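Local atomic coordinates of UL37 (Suid herpesvirus 1, PDB entry 5J2Z), a protein that serves as a herpesvirus tegument protein, guiding retrograde axonal transport of alpha-herpesviruses and so promoting neuroinvasion, here represented by its calcium-binding N-terminal half. Residues Gly322-Val327 / Gly372-Val377. The protein carries 5 engineered substitutions. Numbering follows the deposited sequence.
With CA (calcium ion), chain K.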
# COMPACT_ATOMS: atom_id res chain seq x y z
N GLY A 322 -11.81 25.83 -5.84
CA GLY A 322 -12.07 24.75 -6.78
C GLY A 322 -11.37 23.46 -6.41
O GLY A 322 -11.96 22.38 -6.47
N VAL A 323 -10.09 23.55 -6.01
CA VAL A 323 -9.37 22.33 -5.67
C VAL A 323 -9.92 21.73 -4.38
O VAL A 323 -9.95 20.51 -4.23
CB VAL A 323 -7.85 22.59 -5.58
CG1 VAL A 323 -7.55 23.65 -4.55
CG2 VAL A 323 -7.12 21.29 -5.22
N TRP A 324 -10.35 22.57 -3.44
CA TRP A 324 -11.00 22.04 -2.24
C TRP A 324 -12.34 21.40 -2.57
O TRP A 324 -12.72 20.39 -1.97
CB TRP A 324 -11.15 23.16 -1.20
CG TRP A 324 -11.91 22.73 0.03
CD1 TRP A 324 -13.03 23.30 0.54
CD2 TRP A 324 -11.61 21.60 0.88
NE1 TRP A 324 -13.43 22.63 1.67
CE2 TRP A 324 -12.59 21.57 1.89
CE3 TRP A 324 -10.61 20.62 0.87
CZ2 TRP A 324 -12.61 20.59 2.89
CZ3 TRP A 324 -10.63 19.64 1.87
CH2 TRP A 324 -11.63 19.63 2.86
N GLU A 325 -13.08 21.97 -3.53
CA GLU A 325 -14.31 21.32 -3.97
C GLU A 325 -14.04 19.91 -4.48
O GLU A 325 -14.81 18.98 -4.21
CB GLU A 325 -15.00 22.15 -5.05
CG GLU A 325 -16.30 21.48 -5.53
CD GLU A 325 -17.23 22.38 -6.35
OE1 GLU A 325 -16.86 22.75 -7.49
OE2 GLU A 325 -18.34 22.68 -5.87
N ALA A 326 -12.94 19.73 -5.21
CA ALA A 326 -12.68 18.44 -5.84
C ALA A 326 -12.12 17.44 -4.83
O ALA A 326 -12.49 16.26 -4.84
CB ALA A 326 -11.73 18.61 -7.03
N VAL A 327 -11.23 17.90 -3.94
CA VAL A 327 -10.72 17.07 -2.86
C VAL A 327 -11.86 16.62 -1.96
O VAL A 327 -11.95 15.45 -1.57
CB VAL A 327 -9.64 17.83 -2.06
CG1 VAL A 327 -9.33 17.14 -0.75
CG2 VAL A 327 -8.38 18.02 -2.90
N GLY A 372 -6.14 25.71 3.65
CA GLY A 372 -5.75 24.88 4.78
C GLY A 372 -6.42 23.51 4.78
O GLY A 372 -5.79 22.50 5.11
N CYS A 373 -7.71 23.46 4.44
CA CYS A 373 -8.37 22.17 4.29
C CYS A 373 -7.68 21.33 3.23
O CYS A 373 -7.39 20.15 3.45
CB CYS A 373 -9.85 22.35 3.92
SG CYS A 373 -10.95 22.89 5.24
N THR A 374 -7.41 21.93 2.06
CA THR A 374 -6.72 21.21 0.99
C THR A 374 -5.36 20.68 1.47
O THR A 374 -5.03 19.51 1.25
CB THR A 374 -6.53 22.11 -0.22
OG1 THR A 374 -7.81 22.58 -0.69
CG2 THR A 374 -5.82 21.36 -1.34
N ALA A 375 -4.58 21.51 2.14
CA ALA A 375 -3.26 21.09 2.58
C ALA A 375 -3.33 20.03 3.68
O ALA A 375 -2.51 19.11 3.72
CB ALA A 375 -2.46 22.31 3.05
N VAL A 376 -4.29 20.18 4.60
CA VAL A 376 -4.39 19.27 5.74
C VAL A 376 -4.84 17.88 5.28
O VAL A 376 -4.13 16.88 5.48
CB VAL A 376 -5.34 19.85 6.80
CG1 VAL A 376 -5.97 18.74 7.64
CG2 VAL A 376 -4.59 20.80 7.70
N VAL A 377 -6.02 17.80 4.67
CA VAL A 377 -6.43 16.57 4.02
C VAL A 377 -5.33 16.04 3.12
O VAL A 377 -5.06 14.84 3.08
CB VAL A 377 -7.73 16.80 3.23
CG1 VAL A 377 -8.02 15.57 2.33
CG2 VAL A 377 -8.87 17.07 4.20
CA CA K . -18.11 23.14 -9.55
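Trp324 and Cys373 form a sulfur-aromatic contact at the centre of a helix-helix packing in this alpha-helical half of UL37, where segment 322-327 of helix 321-328 crosses segment 372-377 of helix 366-385 at 43°, the segment axes 9.3 Å apart. The indole reaches across the interface because Trp324 CG stands anti to the backbone N (chi1 175°). Cys373 CB lies over one face of the six-membered ring, and Cys373 SG sits 4.1 Å from the centroid of that Trp324 ring, 28° off its normal. A small, polarisable side chain suits this place, since its short chain lets the sulfur sit close over the ring face while Leu416 and Leu418 cover it from a loop. At the ring edge, near its plane, Val377 CG2 comes within 3.9 Å of Trp324 CZ3. About one turn on from Trp324 and Cys373, Val327 and Val377 meet tip to tip, CG1 to CG1 at 3.7 Å, and Val336 and Leu340 of helix 333-342 help to enclose Val327. The branched, compact valines fill this buried side without polar atoms.

The other side of helix 321-328 is looser and exposed: Glu325 turns away from helix 366-385, and its extended chain carries OE1 to a calcium ion at 2.4 Å. Back in the interface, Thr374 can be buried beside Trp324 because its hydroxyl is hydrogen-bonded to Ala370 O one turn earlier, while Thr374 OG1 also packs 3.4 Å from Trp324 CB.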